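Local coordinates for AgaA (Rhizobium radiobacter, PDB 6HLX), which binds the opine agropinic acid as a periplasmic binding protein and probably delivers it to an ABC transporter for import, at residues 78-90 and 131-144. Residues are numbered along the deposited sequence; the frame is centred on the assembly and turned at random.
With EDO (1,2-ethanediol), chain B.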
# COMPACT_ATOMS: atom_id res chain seq x y z
N THR A 78 -9.79 -17.91 -17.85
CA THR A 78 -11.21 -18.27 -17.81
C THR A 78 -11.82 -17.88 -16.47
O THR A 78 -11.11 -17.58 -15.49
CB THR A 78 -11.41 -19.79 -18.04
OG1 THR A 78 -10.99 -20.50 -16.88
CG2 THR A 78 -10.68 -20.31 -19.30
N SER A 79 -13.16 -17.98 -16.39
CA SER A 79 -13.90 -17.67 -15.18
C SER A 79 -13.55 -18.57 -14.01
O SER A 79 -13.56 -18.11 -12.86
CB SER A 79 -15.40 -17.69 -15.45
OG SER A 79 -15.79 -18.93 -15.99
N ALA A 80 -13.15 -19.83 -14.29
CA ALA A 80 -12.72 -20.74 -13.21
C ALA A 80 -11.43 -20.24 -12.55
O ALA A 80 -11.23 -20.45 -11.34
CB ALA A 80 -12.53 -22.14 -13.76
N ASP A 81 -10.54 -19.58 -13.33
CA ASP A 81 -9.29 -19.01 -12.81
C ASP A 81 -9.60 -17.82 -11.90
O ASP A 81 -9.00 -17.67 -10.84
CB ASP A 81 -8.34 -18.61 -13.96
CG ASP A 81 -8.09 -19.77 -14.89
OD1 ASP A 81 -7.74 -20.88 -14.39
OD2 ASP A 81 -8.27 -19.60 -16.12
N VAL A 82 -10.54 -16.97 -12.32
CA VAL A 82 -10.97 -15.83 -11.51
C VAL A 82 -11.58 -16.35 -10.20
O VAL A 82 -11.20 -15.88 -9.12
CB VAL A 82 -11.96 -14.92 -12.26
CG1 VAL A 82 -12.48 -13.79 -11.35
CG2 VAL A 82 -11.31 -14.35 -13.53
N LYS A 83 -12.46 -17.36 -10.28
CA LYS A 83 -13.10 -17.89 -9.07
C LYS A 83 -12.07 -18.49 -8.09
O LYS A 83 -12.11 -18.17 -6.90
CB LYS A 83 -14.17 -18.93 -9.44
CG LYS A 83 -14.92 -19.50 -8.24
CD LYS A 83 -16.20 -20.22 -8.66
CE LYS A 83 -16.91 -20.80 -7.45
NZ LYS A 83 -18.21 -21.41 -7.84
N ALA A 84 -11.12 -19.31 -8.60
CA ALA A 84 -10.08 -19.91 -7.74
C ALA A 84 -9.21 -18.82 -7.08
O ALA A 84 -8.87 -18.94 -5.89
CB ALA A 84 -9.21 -20.86 -8.56
N SER A 85 -8.88 -17.75 -7.84
CA SER A 85 -8.04 -16.66 -7.35
C SER A 85 -8.77 -15.91 -6.23
O SER A 85 -8.16 -15.65 -5.18
CB SER A 85 -7.66 -15.72 -8.49
OG SER A 85 -6.82 -16.43 -9.39
N LEU A 86 -10.07 -15.61 -6.43
CA LEU A 86 -10.88 -14.93 -5.42
C LEU A 86 -11.09 -15.80 -4.20
O LEU A 86 -11.00 -15.30 -3.08
CB LEU A 86 -12.22 -14.46 -6.01
CG LEU A 86 -12.13 -13.36 -7.08
CD1 LEU A 86 -13.50 -13.05 -7.67
CD2 LEU A 86 -11.47 -12.07 -6.54
N GLU A 87 -11.33 -17.11 -4.39
CA GLU A 87 -11.51 -18.03 -3.26
C GLU A 87 -10.28 -18.10 -2.35
O GLU A 87 -10.44 -18.22 -1.13
CB GLU A 87 -11.94 -19.40 -3.74
CG GLU A 87 -13.43 -19.41 -4.02
CD GLU A 87 -13.97 -20.70 -4.60
OE1 GLU A 87 -15.21 -20.86 -4.59
OE2 GLU A 87 -13.17 -21.55 -5.05
N ARG A 88 -9.07 -17.94 -2.93
CA ARG A 88 -7.83 -17.92 -2.13
C ARG A 88 -7.79 -16.68 -1.24
O ARG A 88 -7.32 -16.74 -0.10
CB ARG A 88 -6.60 -18.01 -3.04
CG ARG A 88 -5.33 -18.22 -2.25
CD ARG A 88 -4.20 -18.88 -3.01
NE ARG A 88 -3.10 -19.03 -2.07
CZ ARG A 88 -1.98 -18.31 -2.09
NH1 ARG A 88 -1.76 -17.44 -3.07
NH2 ARG A 88 -1.07 -18.48 -1.14
N ILE A 89 -8.29 -15.55 -1.74
CA ILE A 89 -8.32 -14.31 -0.97
C ILE A 89 -9.33 -14.44 0.19
O ILE A 89 -9.06 -14.03 1.32
CB ILE A 89 -8.68 -13.10 -1.88
CG1 ILE A 89 -7.57 -12.89 -2.95
CG2 ILE A 89 -8.89 -11.82 -1.01
CD1 ILE A 89 -8.01 -11.98 -4.18
N LEU A 90 -10.49 -15.02 -0.12
CA LEU A 90 -11.59 -15.17 0.83
C LEU A 90 -11.38 -16.21 1.92
O LEU A 90 -12.10 -16.20 2.92
CB LEU A 90 -12.89 -15.48 0.06
CG LEU A 90 -13.35 -14.41 -0.94
CD1 LEU A 90 -14.50 -14.95 -1.83
CD2 LEU A 90 -13.75 -13.12 -0.24
N LEU A 131 -10.89 -4.76 -6.26
CA LEU A 131 -10.50 -5.74 -7.27
C LEU A 131 -9.29 -5.26 -8.10
O LEU A 131 -8.67 -6.05 -8.83
CB LEU A 131 -11.70 -6.13 -8.17
CG LEU A 131 -12.76 -6.94 -7.42
CD1 LEU A 131 -14.05 -6.99 -8.23
CD2 LEU A 131 -12.24 -8.40 -7.09
N ALA A 132 -8.95 -3.96 -7.96
CA ALA A 132 -7.78 -3.38 -8.63
C ALA A 132 -6.54 -3.52 -7.73
O ALA A 132 -5.46 -3.12 -8.15
CB ALA A 132 -8.02 -1.91 -8.96
N LEU A 133 -6.66 -4.04 -6.50
CA LEU A 133 -5.45 -4.16 -5.66
C LEU A 133 -4.40 -5.02 -6.36
O LEU A 133 -4.76 -6.03 -6.96
CB LEU A 133 -5.77 -4.84 -4.31
CG LEU A 133 -6.53 -4.02 -3.28
CD1 LEU A 133 -7.11 -4.94 -2.24
CD2 LEU A 133 -5.60 -2.98 -2.59
N PRO A 134 -3.09 -4.77 -6.12
CA PRO A 134 -2.06 -5.68 -6.68
C PRO A 134 -2.26 -7.10 -6.12
O PRO A 134 -1.84 -8.09 -6.74
CB PRO A 134 -0.75 -5.08 -6.14
CG PRO A 134 -1.08 -3.55 -5.98
CD PRO A 134 -2.48 -3.61 -5.41
N GLU A 135 -2.92 -7.21 -4.93
CA GLU A 135 -3.14 -8.51 -4.29
C GLU A 135 -4.40 -9.23 -4.82
O GLU A 135 -4.66 -10.38 -4.43
CB GLU A 135 -3.18 -8.36 -2.74
CG GLU A 135 -1.82 -7.98 -2.13
CD GLU A 135 -1.24 -6.64 -2.56
OE1 GLU A 135 -1.99 -5.64 -2.61
OE2 GLU A 135 -0.02 -6.59 -2.87
N SER A 136 -5.20 -8.56 -5.69
CA SER A 136 -6.44 -9.12 -6.26
C SER A 136 -6.23 -9.64 -7.71
O SER A 136 -7.19 -9.95 -8.43
CB SER A 136 -7.57 -8.09 -6.22
OG SER A 136 -7.85 -7.73 -4.87
N VAL A 137 -4.96 -9.78 -8.13
CA VAL A 137 -4.63 -10.24 -9.49
C VAL A 137 -5.06 -11.69 -9.66
O VAL A 137 -5.20 -12.41 -8.67
CB VAL A 137 -3.14 -10.02 -9.83
CG1 VAL A 137 -2.82 -8.52 -9.86
CG2 VAL A 137 -2.24 -10.74 -8.83
N ILE A 138 -5.25 -12.10 -10.92
CA ILE A 138 -5.75 -13.44 -11.25
C ILE A 138 -4.64 -14.37 -11.68
O ILE A 138 -3.84 -14.01 -12.55
CB ILE A 138 -6.86 -13.37 -12.36
CG1 ILE A 138 -7.99 -12.34 -12.04
CG2 ILE A 138 -7.46 -14.77 -12.67
CD1 ILE A 138 -8.66 -12.55 -10.64
N VAL A 139 -4.63 -15.58 -11.13
CA VAL A 139 -3.66 -16.62 -11.50
C VAL A 139 -4.45 -17.86 -11.96
O VAL A 139 -5.67 -17.93 -11.74
CB VAL A 139 -2.63 -16.93 -10.36
CG1 VAL A 139 -1.82 -15.68 -10.02
CG2 VAL A 139 -3.32 -17.50 -9.13
N PRO A 140 -3.79 -18.84 -12.63
CA PRO A 140 -4.55 -20.00 -13.12
C PRO A 140 -4.99 -20.94 -12.00
O PRO A 140 -4.20 -21.24 -11.10
CB PRO A 140 -3.57 -20.69 -14.09
CG PRO A 140 -2.45 -19.70 -14.31
CD PRO A 140 -2.38 -18.92 -13.04
N ALA A 141 -6.24 -21.43 -12.10
CA ALA A 141 -6.78 -22.41 -11.14
C ALA A 141 -5.92 -23.69 -11.11
O ALA A 141 -5.63 -24.21 -10.03
CB ALA A 141 -8.22 -22.76 -11.51
N ALA A 142 -5.49 -24.19 -12.29
CA ALA A 142 -4.67 -25.42 -12.40
C ALA A 142 -3.28 -25.18 -11.79
O ALA A 142 -2.69 -26.10 -11.23
CB ALA A 142 -4.54 -25.83 -13.86
N TRP A 143 -2.77 -23.93 -11.91
CA TRP A 143 -1.46 -23.58 -11.34
C TRP A 143 -1.57 -23.59 -9.82
O TRP A 143 -0.67 -24.13 -9.17
CB TRP A 143 -0.97 -22.21 -11.85
CG TRP A 143 0.41 -21.85 -11.37
CD1 TRP A 143 1.60 -22.11 -11.99
CD2 TRP A 143 0.72 -21.17 -10.15
NE1 TRP A 143 2.64 -21.59 -11.25
CE2 TRP A 143 2.13 -21.01 -10.11
CE3 TRP A 143 -0.05 -20.63 -9.10
CZ2 TRP A 143 2.78 -20.42 -9.03
CZ3 TRP A 143 0.60 -20.06 -8.02
CH2 TRP A 143 2.00 -19.95 -7.99
N LEU A 144 -2.66 -23.00 -9.25
CA LEU A 144 -2.88 -22.97 -7.80
C LEU A 144 -3.00 -24.38 -7.23
O LEU A 144 -2.43 -24.64 -6.17
CB LEU A 144 -4.16 -22.20 -7.44
CG LEU A 144 -4.06 -20.68 -7.41
CD1 LEU A 144 -5.45 -20.05 -7.25
CD2 LEU A 144 -3.13 -20.18 -6.31
C1 EDO B . -17.46 -18.43 -2.48
O1 EDO B . -17.34 -19.22 -3.65
C2 EDO B . -16.32 -18.79 -1.49
O2 EDO B . -16.41 -17.96 -0.33
O HOH W 1 -6.53 -23.24 -14.81
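With CG turned beside its backbone N (chi1 -55°), Asp81 holds its carboxylate against the start of helix 141-146, and Ser85, one turn further along helix 79-90 and similarly rotated (chi1 -66°), brings OG to the backbone of Val139. In this family 5 solute-binding protein the carboxylate serves two helix amino ends, forming one half of a capping box with the N-cap residue Thr78 and binding the helix after Pro140. Helix 79-90 packs on strands 105-110 and 115-120 of the antiparallel sheet, and 131-144 packs against that helix, with Leu131 also touching strands 37-39 and 115-120. Asp81 OD1 accepts a nearly straight bond from Ala141 N (2.8 Å), met on its anti side, and another from a water that accepts one from Ala142 N. The first turn of helix 141-146 is thus bound directly and through water, and its amino end probably stabilises the negative charge. The other carboxylate oxygen, Asp81 OD2, takes Thr78 N and Thr78 OG1, the hydroxyl from above the carboxylate plane. Ser85 OG is both acceptor, from Val139 N (2.9 Å), and donor, to Asp81 O, which Ser85 N reaches from the opposite face. Ala84 CB sits 3.6 Å from Ala141 CB, and Leu144 spreads its two methyls, CD1 over the Ala84 carbonyl and CD2 against Arg88 CD, while the Arg88 guanidinium salt-bridges Asp16. Ile138 CG2 faces Val82 CG2 and lies 3.7 Å from Ser85 OG. Leu86 and Leu131 cross at about a right angle through their CD2 methyls, and Ile89 CD1 rests 3.7 Å from Glu135 O.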